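Local structure of putative deoxyribonuclease yjjV (Escherichia coli, 1ZZM) at residues Arg4-His9 against Val33-Val38; Gln80-Leu85 against Ala123-Leu128; Gly96-Asp101 against Trp114-Gln119; His157-Ser162 against Ser188-Val193. The protein probably hydrolyses ester bonds, as expected of a TatD-type metal-dependent hydrolase, and binds two divalent metal cations per subunit. All blocks are in the same frame, centred on the assembly; numbering follows the deposited sequence.

Overall arrangement
Contacts 1 and 3 are buried in the TIM-type barrel, contact 4 is partly buried, in a loop leaving a barrel strand, and contact 2 lies at the surface, away from the metal sites. Contact 1 pairs two parallel strands through backbone hydrogen bonds, whereas contact 3 packs a strand on a helix almost wholly through aliphatic groups. Contacts 2 and 3 share helix 109-125, contact 2 taking its C-terminal end, where a tyrosine gathers polar and apolar partners. Contact 4 joins a loop to a helix start through hydroxyls and one phenylalanine. Contacts 1, 3 and 4 converge on the paired zinc ions, which share one water, through His9, Glu97 and His157.

Contact 1: Arg4-His9 against Val33-Val38; sequences RFIDTH and VGKIIV. With ZN (zinc ion), chain B.
Phe5-Asp7 runs parallel to Val33-Val38, the strand directions 20° apart, with Phe5 O taking Gly34 N at 3.0 Å and Asp7 O taking Ile37 N at 2.9 Å. Between these two bonds Asp7 N gives to Lys35 O at 3.1 Å. The strands are joined through helix 21-30 as a beta-alpha-beta unit of the TIM-type barrel. On one face of the sheet the two methyls of Val33 reach across to the facing strand: CG1, anti to the backbone N (chi1 -177°), comes to 4.0 Å from Asp7 CB, and CG2 lies 4.2 Å from Phe5 CB. On the other face Ile6 CG2 presses against Ile37 CD1 at 3.3 Å, closer than usual for two carbons. At the end of the strand, Asp7 OD1 accepts His9 N at 3.1 Å from above the carboxylate plane, an Asx turn, while its OD2 is held by Thr206. His9, which closes the turn, binds a zinc ion through NE2 at 2.1 Å in a site shared with His11, Glu97 and Asp207. Helix 241-256 covers Ile6 and Thr8, helix 226-236 packs on Phe5 and Val33, and Ile37 reaches Ile131 of strand 130-135.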
loop_
_atom_site.group_PDB
_atom_site.type_symbol
_atom_site.label_atom_id
_atom_site.label_comp_id
_atom_site.label_asym_id
_atom_site.label_seq_id
_atom_site.Cartn_x
_atom_site.Cartn_y
_atom_site.Cartn_z
ATOM N N ARG A 4 -17.544 -3.128 3.596
ATOM C CA ARG A 4 -17.644 -1.732 3.251
ATOM C C ARG A 4 -16.286 -1.081 2.963
ATOM O O ARG A 4 -16.247 -0.062 2.289
ATOM C CB ARG A 4 -18.362 -0.968 4.363
ATOM C CG ARG A 4 -18.908 0.401 3.894
ATOM C CD ARG A 4 -19.278 1.326 5.052
ATOM N NE ARG A 4 -19.980 2.527 4.580
ATOM C CZ ARG A 4 -20.168 3.624 5.311
ATOM N NH1 ARG A 4 -19.705 3.678 6.557
ATOM N NH2 ARG A 4 -20.824 4.665 4.804
ATOM N N PHE A 5 -15.192 -1.688 3.442
ATOM C CA PHE A 5 -13.826 -1.143 3.273
ATOM C C PHE A 5 -12.811 -2.204 2.817
ATOM O O PHE A 5 -12.959 -3.384 3.129
ATOM C CB PHE A 5 -13.284 -0.640 4.613
ATOM C CG PHE A 5 -14.194 0.287 5.329
ATOM C CD1 PHE A 5 -14.487 1.542 4.796
ATOM C CD2 PHE A 5 -14.765 -0.092 6.537
ATOM C CE1 PHE A 5 -15.356 2.420 5.464
ATOM C CE2 PHE A 5 -15.629 0.769 7.214
ATOM C CZ PHE A 5 -15.924 2.026 6.676
ATOM N N ILE A 6 -11.775 -1.761 2.103
ATOM C CA ILE A 6 -10.690 -2.633 1.676
ATOM C C ILE A 6 -9.417 -1.995 2.223
ATOM O O ILE A 6 -9.129 -0.842 1.899
ATOM C CB ILE A 6 -10.516 -2.711 0.127
ATOM C CG1 ILE A 6 -11.785 -3.247 -0.536
ATOM C CG2 ILE A 6 -9.333 -3.660 -0.205
ATOM C CD1 ILE A 6 -12.072 -4.638 -0.223
ATOM N N ASP A 7 -8.686 -2.706 3.092
ATOM C CA ASP A 7 -7.416 -2.172 3.568
ATOM C C ASP A 7 -6.436 -2.538 2.457
ATOM O O ASP A 7 -6.022 -3.708 2.338
ATOM C CB ASP A 7 -6.970 -2.847 4.873
ATOM C CG ASP A 7 -5.680 -2.225 5.450
ATOM O OD1 ASP A 7 -4.990 -1.436 4.749
ATOM O OD2 ASP A 7 -5.370 -2.519 6.623
ATOM N N THR A 8 -6.064 -1.566 1.632
ATOM C CA THR A 8 -5.126 -1.854 0.545
ATOM C C THR A 8 -3.655 -2.009 0.937
ATOM O O THR A 8 -2.794 -2.146 0.066
ATOM C CB THR A 8 -5.210 -0.793 -0.551
ATOM O OG1 THR A 8 -4.847 0.489 -0.003
ATOM C CG2 THR A 8 -6.667 -0.731 -1.096
ATOM N N HIS A 9 -3.349 -2.054 2.235
ATOM C CA HIS A 9 -1.932 -2.184 2.594
ATOM C C HIS A 9 -1.813 -2.627 4.056
ATOM O O HIS A 9 -1.848 -1.811 4.966
ATOM C CB HIS A 9 -1.252 -0.817 2.413
ATOM C CG HIS A 9 0.246 -0.873 2.413
ATOM N ND1 HIS A 9 0.998 -0.767 1.265
ATOM C CD2 HIS A 9 1.129 -1.003 3.435
ATOM C CE1 HIS A 9 2.282 -0.831 1.575
ATOM N NE2 HIS A 9 2.384 -0.979 2.886
ATOM N N VAL A 33 -14.097 -4.174 7.291
ATOM C CA VAL A 33 -12.930 -4.367 6.425
ATOM C C VAL A 33 -13.012 -5.789 5.875
ATOM O O VAL A 33 -12.584 -6.735 6.504
ATOM C CB VAL A 33 -11.601 -4.126 7.220
ATOM C CG1 VAL A 33 -10.392 -4.259 6.313
ATOM C CG2 VAL A 33 -11.633 -2.745 7.837
ATOM N N GLY A 34 -13.543 -5.905 4.665
ATOM C CA GLY A 34 -13.785 -7.202 4.047
ATOM C C GLY A 34 -12.683 -7.871 3.262
ATOM O O GLY A 34 -12.716 -9.100 3.088
ATOM N N LYS A 35 -11.739 -7.075 2.753
ATOM C CA LYS A 35 -10.594 -7.613 2.015
ATOM C C LYS A 35 -9.366 -6.836 2.459
ATOM O O LYS A 35 -9.450 -5.660 2.851
ATOM C CB LYS A 35 -10.776 -7.461 0.497
ATOM C CG LYS A 35 -11.901 -8.359 -0.048
ATOM C CD LYS A 35 -12.095 -8.229 -1.520
ATOM C CE LYS A 35 -12.963 -9.377 -2.014
ATOM N NZ LYS A 35 -14.231 -9.474 -1.248
ATOM N N ILE A 36 -8.218 -7.490 2.388
ATOM C CA ILE A 36 -6.968 -6.864 2.790
ATOM C C ILE A 36 -5.888 -7.256 1.778
ATOM O O ILE A 36 -5.780 -8.431 1.428
ATOM C CB ILE A 36 -6.562 -7.391 4.188
ATOM C CG1 ILE A 36 -7.659 -7.026 5.194
ATOM C CG2 ILE A 36 -5.187 -6.813 4.598
ATOM C CD1 ILE A 36 -7.425 -7.561 6.604
ATOM N N ILE A 37 -5.118 -6.284 1.299
ATOM C CA ILE A 37 -4.026 -6.572 0.367
ATOM C C ILE A 37 -2.737 -6.597 1.196
ATOM O O ILE A 37 -2.456 -5.624 1.944
ATOM C CB ILE A 37 -3.905 -5.475 -0.709
ATOM C CG1 ILE A 37 -5.167 -5.459 -1.588
ATOM C CG2 ILE A 37 -2.702 -5.729 -1.592
ATOM C CD1 ILE A 37 -6.416 -5.086 -0.857
ATOM N N VAL A 38 -1.992 -7.695 1.064
ATOM C CA VAL A 38 -0.756 -7.958 1.818
ATOM C C VAL A 38 0.473 -7.849 0.923
ATOM O O VAL A 38 0.736 -8.726 0.107
ATOM C CB VAL A 38 -0.777 -9.407 2.411
ATOM C CG1 VAL A 38 0.436 -9.637 3.304
ATOM C CG2 VAL A 38 -2.084 -9.643 3.177
HETATM ZN ZN ZN B . 4.110 -1.319 4.008
HETATM O O HOH W 1 5.628 -0.125 4.617
#

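Contact 2: Gln80-Leu85 against Ala123-Leu128; sequences QLQQAL and AKRYDL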
loop_
_atom_site.group_PDB
_atom_site.type_symbol
_atom_site.label_atom_id
_atom_site.label_comp_id
_atom_site.label_asym_id
_atom_site.label_seq_id
_atom_site.Cartn_x
_atom_site.Cartn_y
_atom_site.Cartn_z
ATOM N N GLN A 80 13.872 -14.648 -7.909
ATOM C CA GLN A 80 12.725 -15.310 -7.263
ATOM C C GLN A 80 11.421 -14.547 -7.517
ATOM O O GLN A 80 10.355 -15.140 -7.712
ATOM C CB GLN A 80 12.928 -15.408 -5.760
ATOM C CG GLN A 80 13.971 -16.375 -5.329
ATOM C CD GLN A 80 14.143 -16.300 -3.816
ATOM O OE1 GLN A 80 13.256 -16.722 -3.031
ATOM N NE2 GLN A 80 15.246 -15.725 -3.397
ATOM N N LEU A 81 11.517 -13.226 -7.481
ATOM C CA LEU A 81 10.348 -12.375 -7.746
ATOM C C LEU A 81 9.852 -12.623 -9.191
ATOM O O LEU A 81 8.644 -12.859 -9.423
ATOM C CB LEU A 81 10.749 -10.916 -7.547
ATOM C CG LEU A 81 9.661 -9.914 -7.943
ATOM C CD1 LEU A 81 8.369 -10.205 -7.114
ATOM C CD2 LEU A 81 10.169 -8.464 -7.667
ATOM N N GLN A 82 10.774 -12.584 -10.156
ATOM C CA GLN A 82 10.383 -12.814 -11.538
ATOM C C GLN A 82 9.763 -14.201 -11.737
ATOM O O GLN A 82 8.705 -14.329 -12.346
ATOM C CB GLN A 82 11.573 -12.586 -12.492
ATOM C CG GLN A 82 11.229 -12.788 -13.976
ATOM C CD GLN A 82 11.401 -14.240 -14.414
ATOM O OE1 GLN A 82 12.411 -14.868 -14.100
ATOM N NE2 GLN A 82 10.415 -14.774 -15.147
ATOM N N GLN A 83 10.402 -15.246 -11.212
ATOM C CA GLN A 83 9.827 -16.584 -11.366
ATOM C C GLN A 83 8.470 -16.700 -10.691
ATOM O O GLN A 83 7.572 -17.387 -11.208
ATOM C CB GLN A 83 10.750 -17.642 -10.760
ATOM C CG GLN A 83 12.014 -17.800 -11.507
ATOM C CD GLN A 83 12.898 -18.833 -10.822
ATOM O OE1 GLN A 83 12.668 -19.205 -9.663
ATOM N NE2 GLN A 83 13.903 -19.287 -11.518
ATOM N N ALA A 84 8.310 -16.059 -9.531
ATOM C CA ALA A 84 7.024 -16.129 -8.850
ATOM C C ALA A 84 5.969 -15.455 -9.705
ATOM O O ALA A 84 4.880 -16.006 -9.918
ATOM C CB ALA A 84 7.096 -15.459 -7.476
ATOM N N LEU A 85 6.288 -14.273 -10.213
ATOM C CA LEU A 85 5.346 -13.545 -11.056
ATOM C C LEU A 85 4.978 -14.348 -12.325
ATOM O O LEU A 85 3.818 -14.349 -12.749
ATOM C CB LEU A 85 5.943 -12.192 -11.465
ATOM C CG LEU A 85 6.156 -11.237 -10.267
ATOM C CD1 LEU A 85 6.774 -9.936 -10.761
ATOM C CD2 LEU A 85 4.779 -10.970 -9.575
ATOM N N ALA A 123 6.952 -5.252 -13.274
ATOM C CA ALA A 123 5.541 -4.894 -13.248
ATOM C C ALA A 123 5.101 -4.647 -14.686
ATOM O O ALA A 123 3.994 -5.036 -15.060
ATOM C CB ALA A 123 5.305 -3.659 -12.379
ATOM N N LYS A 124 5.953 -4.013 -15.489
ATOM C CA LYS A 124 5.592 -3.762 -16.887
ATOM C C LYS A 124 5.492 -5.050 -17.666
ATOM O O LYS A 124 4.552 -5.243 -18.434
ATOM C CB LYS A 124 6.607 -2.835 -17.560
ATOM C CG LYS A 124 6.338 -1.373 -17.213
ATOM C CD LYS A 124 7.549 -0.471 -17.452
ATOM C CE LYS A 124 7.778 -0.192 -18.898
ATOM N NZ LYS A 124 8.870 0.833 -19.007
ATOM N N ARG A 125 6.463 -5.936 -17.456
ATOM C CA ARG A 125 6.490 -7.212 -18.166
ATOM C C ARG A 125 5.253 -8.062 -17.868
ATOM O O ARG A 125 4.663 -8.684 -18.760
ATOM C CB ARG A 125 7.744 -8.017 -17.773
ATOM C CG ARG A 125 7.800 -9.386 -18.452
ATOM C CD ARG A 125 9.048 -10.168 -18.082
ATOM N NE ARG A 125 8.999 -11.536 -18.599
ATOM C CZ ARG A 125 9.931 -12.453 -18.368
ATOM N NH1 ARG A 125 10.984 -12.152 -17.615
ATOM N NH2 ARG A 125 9.823 -13.660 -18.913
ATOM N N TYR A 126 4.857 -8.093 -16.607
ATOM C CA TYR A 126 3.725 -8.913 -16.216
ATOM C C TYR A 126 2.394 -8.172 -16.147
ATOM O O TYR A 126 1.404 -8.745 -15.698
ATOM C CB TYR A 126 4.064 -9.603 -14.898
ATOM C CG TYR A 126 5.139 -10.663 -15.108
ATOM C CD1 TYR A 126 4.830 -11.847 -15.778
ATOM C CD2 TYR A 126 6.477 -10.446 -14.734
ATOM C CE1 TYR A 126 5.807 -12.796 -16.078
ATOM C CE2 TYR A 126 7.482 -11.405 -15.040
ATOM C CZ TYR A 126 7.123 -12.574 -15.710
ATOM O OH TYR A 126 8.050 -13.554 -16.000
ATOM N N ASP A 127 2.407 -6.906 -16.577
ATOM C CA ASP A 127 1.204 -6.061 -16.638
ATOM C C ASP A 127 0.526 -5.949 -15.276
ATOM O O ASP A 127 -0.644 -6.289 -15.125
ATOM C CB ASP A 127 0.256 -6.682 -17.694
ATOM C CG ASP A 127 -0.882 -5.733 -18.140
ATOM O OD1 ASP A 127 -0.729 -4.497 -18.092
ATOM O OD2 ASP A 127 -1.942 -6.252 -18.552
ATOM N N LEU A 128 1.264 -5.467 -14.278
ATOM C CA LEU A 128 0.716 -5.331 -12.922
ATOM C C LEU A 128 0.954 -3.952 -12.370
ATOM O O LEU A 128 1.915 -3.294 -12.763
ATOM C CB LEU A 128 1.411 -6.302 -11.960
ATOM C CG LEU A 128 1.122 -7.781 -12.207
ATOM C CD1 LEU A 128 2.137 -8.693 -11.477
ATOM C CD2 LEU A 128 -0.284 -8.020 -11.717
#
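Tyr126 stands at the Schellman motif that ends helix 109-125 and sends its ring across to Gln82 and Leu85 of helix 75-87. The ring is sandwiched: Leu85 CB sits 3.7 Å above one face, offset toward the rim in a CH-pi contact, and Arg125 CG lies 4.0 Å above the opposite face, also off centre. At the edge, Gln82 NE2 donates to Tyr126 OH over 2.8 Å, nearly straight at 167° and within its own amide plane, which is turned just 19° from the ring. A bend in the glutamine (chi2 -88°) sets CD off to the side, and the amide continues from there to the hydroxyl. Tyr126 OH is also hydrogen-bonded to Glu86, and it lies 3.2 Å above the centre of the Arg125 guanidinium, whose plane is almost parallel to the Gln82 amide. A phenylalanine here would probably leave Gln82 NE2 and Glu86 without the hydroxyl that joins them. In the Schellman motif itself, Leu128 N returns to Ala123 O at 2.9 Å, with Asp127 at positive phi as the C-prime residue, and Asp127 also pairs with Arg152. Leu85 CD2 also meets Leu128 CD1 at 4.0 Å, and both leucines rest on Val95 of strand 95-101.

Contact 3: Gly96-Asp101 against Trp114-Gln119; sequences GEIGLD and WLLDEQ. With ZN (zinc ion), chain C; ZN (zinc ion), chain B; ZN (zinc ion), chain D.
The flat amide end of Gln119 lies against Ile98, with CD 3.4 Å from the CG2 methyl, the two side chains running alongside in opposite senses. On the far side of the helix the Trp114 indole has Glu118 CG 3.4 Å above one face, toward the rim. This is the strand-to-helix half of a beta-alpha-beta unit of the TIM-type barrel: strand 98-101 runs nearly antiparallel to helix 114-119 at 163°, the axes 7.9 Å apart. Leu116 carries the middle, crossing both Ile98 and Leu100 at about a right angle. Its CD1 meets Ile98 CG1 at 3.8 Å, and its CD2 meets Leu100 CD2 at 4.0 Å. Ile98 CG1 occupies the crowded position between its backbone N and carbonyl carbon (chi1 66°), which turns it to Leu116 CD1. Gly99, between Ile98 and Leu100 in the strand, lays its N against Leu116 CD1; at its backbone angles a CB would jam against the carbonyl O of Ile98. Leu132 of strand 130-135 touches both Ile98 and Leu116. At the corner just before strand 98-101, Glu97 points away from the helix to the metal centre. Its carboxylate spans two zinc ions, OE1 binding one at 2.0 Å and OE2 the other at 2.1 Å, and a water also links the pair. On the helix, Asp117 binds a separate, third zinc ion, with His144 and His148 of helix 138-148 as the other protein ligands, its OD2 lying 1.9 Å from the metal.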
loop_
_atom_site.group_PDB
_atom_site.type_symbol
_atom_site.label_atom_id
_atom_site.label_comp_id
_atom_site.label_asym_id
_atom_site.label_seq_id
_atom_site.Cartn_x
_atom_site.Cartn_y
_atom_site.Cartn_z
ATOM N N GLY A 96 4.578 -5.571 -5.372
ATOM C CA GLY A 96 4.541 -4.739 -4.246
ATOM C C GLY A 96 5.025 -5.248 -2.947
ATOM O O GLY A 96 5.187 -6.437 -2.635
ATOM N N GLU A 97 5.407 -4.057 -2.528
ATOM C CA GLU A 97 5.987 -3.132 -1.621
ATOM C C GLU A 97 7.388 -2.934 -2.099
ATOM O O GLU A 97 8.313 -3.652 -1.748
ATOM C CB GLU A 97 5.861 -3.210 -0.117
ATOM C CG GLU A 97 6.011 -1.685 0.195
ATOM C CD GLU A 97 5.593 -1.186 1.568
ATOM O OE1 GLU A 97 5.194 -1.970 2.454
ATOM O OE2 GLU A 97 5.673 0.046 1.745
ATOM N N ILE A 98 7.483 -1.972 -3.009
ATOM C CA ILE A 98 8.765 -1.562 -3.584
ATOM C C ILE A 98 8.756 -0.047 -3.405
ATOM O O ILE A 98 7.715 0.520 -3.071
ATOM C CB ILE A 98 8.876 -1.889 -5.071
ATOM C CG1 ILE A 98 7.868 -1.055 -5.870
ATOM C CG2 ILE A 98 8.637 -3.371 -5.278
ATOM C CD1 ILE A 98 7.807 -1.449 -7.340
ATOM N N GLY A 99 9.915 0.592 -3.569
ATOM C CA GLY A 99 9.944 2.026 -3.422
ATOM C C GLY A 99 11.298 2.518 -2.931
ATOM O O GLY A 99 12.325 1.878 -3.156
ATOM N N LEU A 100 11.270 3.697 -2.314
ATOM C CA LEU A 100 12.459 4.362 -1.826
ATOM C C LEU A 100 12.235 4.890 -0.423
ATOM O O LEU A 100 11.107 5.188 -0.029
ATOM C CB LEU A 100 12.793 5.544 -2.724
ATOM C CG LEU A 100 12.848 5.219 -4.223
ATOM C CD1 LEU A 100 12.782 6.522 -4.943
ATOM C CD2 LEU A 100 14.105 4.404 -4.593
ATOM N N ASP A 101 13.317 5.058 0.323
ATOM C CA ASP A 101 13.156 5.540 1.699
ATOM C C ASP A 101 14.501 6.166 2.086
ATOM O O ASP A 101 15.504 5.452 2.174
ATOM C CB ASP A 101 12.850 4.328 2.575
ATOM C CG ASP A 101 12.544 4.692 4.014
ATOM O OD1 ASP A 101 13.193 5.613 4.523
ATOM O OD2 ASP A 101 11.657 4.051 4.635
ATOM N N TRP A 114 18.214 1.563 -8.252
ATOM C CA TRP A 114 18.424 0.520 -9.277
ATOM C C TRP A 114 17.427 -0.606 -9.005
ATOM O O TRP A 114 16.796 -1.163 -9.932
ATOM C CB TRP A 114 19.856 -0.042 -9.183
ATOM C CG TRP A 114 20.093 -1.154 -10.130
ATOM C CD1 TRP A 114 20.403 -1.040 -11.459
ATOM C CD2 TRP A 114 20.018 -2.550 -9.849
ATOM N NE1 TRP A 114 20.530 -2.290 -12.025
ATOM C CE2 TRP A 114 20.296 -3.235 -11.058
ATOM C CE3 TRP A 114 19.747 -3.295 -8.695
ATOM C CZ2 TRP A 114 20.308 -4.634 -11.145
ATOM C CZ3 TRP A 114 19.760 -4.682 -8.782
ATOM C CH2 TRP A 114 20.039 -5.337 -10.003
ATOM N N LEU A 115 17.286 -0.951 -7.730
ATOM C CA LEU A 115 16.392 -2.044 -7.355
ATOM C C LEU A 115 14.943 -1.708 -7.679
ATOM O O LEU A 115 14.182 -2.566 -8.145
ATOM C CB LEU A 115 16.541 -2.380 -5.861
ATOM C CG LEU A 115 15.635 -3.517 -5.373
ATOM C CD1 LEU A 115 15.883 -4.747 -6.220
ATOM C CD2 LEU A 115 15.950 -3.839 -3.893
ATOM N N LEU A 116 14.541 -0.477 -7.412
ATOM C CA LEU A 116 13.182 -0.064 -7.770
ATOM C C LEU A 116 12.967 -0.206 -9.284
ATOM O O LEU A 116 11.955 -0.732 -9.729
ATOM C CB LEU A 116 12.954 1.405 -7.394
ATOM C CG LEU A 116 11.669 2.056 -7.899
ATOM C CD1 LEU A 116 10.439 1.405 -7.198
ATOM C CD2 LEU A 116 11.728 3.556 -7.653
ATOM N N ASP A 117 13.912 0.262 -10.089
ATOM C CA ASP A 117 13.697 0.162 -11.531
ATOM C C ASP A 117 13.652 -1.283 -12.029
ATOM O O ASP A 117 12.938 -1.571 -12.980
ATOM C CB ASP A 117 14.730 0.995 -12.301
ATOM C CG ASP A 117 14.399 2.474 -12.306
ATOM O OD1 ASP A 117 13.281 2.862 -11.891
ATOM O OD2 ASP A 117 15.246 3.289 -12.730
ATOM N N GLU A 118 14.416 -2.192 -11.408
ATOM C CA GLU A 118 14.371 -3.591 -11.805
ATOM C C GLU A 118 12.960 -4.133 -11.576
ATOM O O GLU A 118 12.448 -4.935 -12.357
ATOM C CB GLU A 118 15.363 -4.436 -10.987
ATOM C CG GLU A 118 16.834 -4.277 -11.407
ATOM C CD GLU A 118 17.052 -4.541 -12.897
ATOM O OE1 GLU A 118 16.694 -5.641 -13.389
ATOM O OE2 GLU A 118 17.564 -3.637 -13.577
ATOM N N GLN A 119 12.327 -3.693 -10.493
ATOM C CA GLN A 119 10.988 -4.182 -10.191
ATOM C C GLN A 119 9.941 -3.485 -11.026
ATOM O O GLN A 119 8.918 -4.082 -11.353
ATOM C CB GLN A 119 10.732 -4.021 -8.704
ATOM C CG GLN A 119 11.667 -4.922 -7.937
ATOM C CD GLN A 119 11.492 -4.816 -6.457
ATOM O OE1 GLN A 119 12.033 -3.901 -5.810
ATOM N NE2 GLN A 119 10.726 -5.708 -5.910
HETATM ZN ZN ZN C . 5.649 1.457 3.332
HETATM ZN ZN ZN B . 4.110 -1.319 4.008
HETATM ZN ZN ZN D . 14.329 4.910 -13.129
HETATM O O HOH W 1 5.628 -0.125 4.617
HETATM O O HOH W 2 5.517 2.743 5.384
#

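Contact 4: His157-Ser162 against Ser188-Val193; sequences HGFSGS and SKTRDV. With ZN (zinc ion), chain C.
Phe159 and Val193 cross at about a right angle, ring atom CE2 lying 4.1 Å from Val193 CG1, where the loop after strand 154-156 of the TIM-type barrel meets the first turn of helix 190-196. The other valine methyl, CG2, turns to the loop backbone and comes to 3.6 Å from Gly161 O. Thr190 faces the same loop with both branches. Its OG1, anti to the carbonyl carbon (chi1 -61°), shares a hydrogen bond of 3.1 Å with Ser160 OG and also lies 2.9 Å from Ser188 OG. Its CG2 rests 3.5 Å from Phe159 O. An alanine here would probably leave Ser160 OG without this mate and open a gap beside Phe159 O. At Gly161 a CB would be crowded by Phe159 CZ and jammed against the carbonyl O of Ser160. The Phe159 ring also stacks on His138, and Ala166 of helix 163-171 touches both Phe159 and Val193. Where helix 190-196 begins, Lys189, at its N-cap position, bends back so that NZ forms a salt bridge with Asp192 OD2 at 3.0 Å. At the far end of the loop the imidazole of His157 is held at both nitrogens: Glu205 accepts from ND1, and NE2 binds a zinc ion at 2.1 Å.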
loop_
_atom_site.group_PDB
_atom_site.type_symbol
_atom_site.label_atom_id
_atom_site.label_comp_id
_atom_site.label_asym_id
_atom_site.label_seq_id
_atom_site.Cartn_x
_atom_site.Cartn_y
_atom_site.Cartn_z
ATOM N N HIS A 157 1.531 4.440 -1.380
ATOM C CA HIS A 157 0.873 4.171 -0.100
ATOM C C HIS A 157 1.301 5.072 1.065
ATOM O O HIS A 157 2.355 5.718 1.014
ATOM C CB HIS A 157 1.088 2.699 0.262
ATOM C CG HIS A 157 2.047 2.482 1.392
ATOM N ND1 HIS A 157 1.680 2.605 2.718
ATOM C CD2 HIS A 157 3.378 2.216 1.390
ATOM C CE1 HIS A 157 2.745 2.425 3.485
ATOM N NE2 HIS A 157 3.784 2.190 2.707
ATOM N N GLY A 158 0.445 5.126 2.091
ATOM C CA GLY A 158 0.729 5.878 3.309
ATOM C C GLY A 158 1.273 7.252 3.052
ATOM O O GLY A 158 2.152 7.717 3.746
ATOM N N PHE A 159 0.705 7.929 2.070
ATOM C CA PHE A 159 1.193 9.233 1.699
ATOM C C PHE A 159 1.204 10.316 2.772
ATOM O O PHE A 159 0.223 10.518 3.497
ATOM C CB PHE A 159 0.392 9.788 0.506
ATOM C CG PHE A 159 0.899 11.124 0.013
ATOM C CD1 PHE A 159 1.952 11.196 -0.894
ATOM C CD2 PHE A 159 0.357 12.317 0.510
ATOM C CE1 PHE A 159 2.472 12.437 -1.303
ATOM C CE2 PHE A 159 0.873 13.555 0.102
ATOM C CZ PHE A 159 1.931 13.610 -0.799
ATOM N N SER A 160 2.335 10.998 2.870
ATOM C CA SER A 160 2.434 12.151 3.753
ATOM C C SER A 160 3.343 13.086 2.991
ATOM O O SER A 160 4.434 12.695 2.580
ATOM C CB SER A 160 3.069 11.837 5.101
ATOM O OG SER A 160 3.143 13.061 5.831
ATOM N N GLY A 161 2.906 14.316 2.788
ATOM C CA GLY A 161 3.745 15.233 2.039
ATOM C C GLY A 161 2.962 16.415 1.561
ATOM O O GLY A 161 1.892 16.663 2.062
ATOM N N SER A 162 3.490 17.121 0.568
ATOM C CA SER A 162 2.862 18.328 0.049
ATOM C C SER A 162 1.794 18.097 -1.014
ATOM O O SER A 162 1.705 17.040 -1.643
ATOM C CB SER A 162 3.936 19.250 -0.546
ATOM O OG SER A 162 4.417 18.733 -1.785
ATOM N N SER A 188 1.483 17.304 10.363
ATOM C CA SER A 188 1.769 17.710 8.992
ATOM C C SER A 188 0.528 18.349 8.409
ATOM O O SER A 188 -0.497 18.489 9.085
ATOM C CB SER A 188 2.167 16.510 8.106
ATOM O OG SER A 188 1.035 15.724 7.736
ATOM N N LYS A 189 0.614 18.703 7.133
ATOM C CA LYS A 189 -0.500 19.331 6.445
ATOM C C LYS A 189 -1.108 18.333 5.461
ATOM O O LYS A 189 -1.797 18.705 4.496
ATOM C CB LYS A 189 -0.008 20.578 5.707
ATOM C CG LYS A 189 0.637 21.623 6.616
ATOM C CD LYS A 189 -0.297 22.021 7.756
ATOM C CE LYS A 189 -1.628 22.556 7.227
ATOM N NZ LYS A 189 -2.635 22.752 8.318
ATOM N N THR A 190 -0.860 17.057 5.710
ATOM C CA THR A 190 -1.393 16.037 4.827
ATOM C C THR A 190 -2.928 16.001 4.804
ATOM O O THR A 190 -3.545 15.678 3.769
ATOM C CB THR A 190 -0.802 14.663 5.169
ATOM O OG1 THR A 190 0.616 14.717 5.002
ATOM C CG2 THR A 190 -1.356 13.577 4.214
ATOM N N ARG A 191 -3.573 16.361 5.909
ATOM C CA ARG A 191 -5.031 16.356 5.916
ATOM C C ARG A 191 -5.567 17.336 4.880
ATOM O O ARG A 191 -6.557 17.046 4.200
ATOM C CB ARG A 191 -5.587 16.726 7.308
ATOM C CG ARG A 191 -5.261 15.702 8.395
ATOM C CD ARG A 191 -5.408 16.312 9.806
ATOM N NE ARG A 191 -6.710 16.930 10.064
ATOM C CZ ARG A 191 -7.824 16.270 10.388
ATOM N NH1 ARG A 191 -7.817 14.953 10.492
ATOM N NH2 ARG A 191 -8.953 16.930 10.638
ATOM N N ASP A 192 -4.899 18.483 4.731
ATOM C CA ASP A 192 -5.340 19.476 3.766
ATOM C C ASP A 192 -5.160 18.969 2.335
ATOM O O ASP A 192 -5.959 19.289 1.460
ATOM C CB ASP A 192 -4.575 20.797 3.941
ATOM C CG ASP A 192 -4.982 21.542 5.192
ATOM O OD1 ASP A 192 -6.164 21.420 5.601
ATOM O OD2 ASP A 192 -4.127 22.263 5.759
ATOM N N VAL A 193 -4.112 18.174 2.108
ATOM C CA VAL A 193 -3.853 17.613 0.772
ATOM C C VAL A 193 -4.944 16.624 0.446
ATOM O O VAL A 193 -5.600 16.701 -0.602
ATOM C CB VAL A 193 -2.473 16.862 0.731
ATOM C CG1 VAL A 193 -2.297 16.102 -0.624
ATOM C CG2 VAL A 193 -1.370 17.829 0.921
HETATM ZN ZN ZN C . 5.649 1.457 3.332
HETATM O O HOH W 1 5.628 -0.125 4.617
HETATM O O HOH W 2 5.517 2.743 5.384
#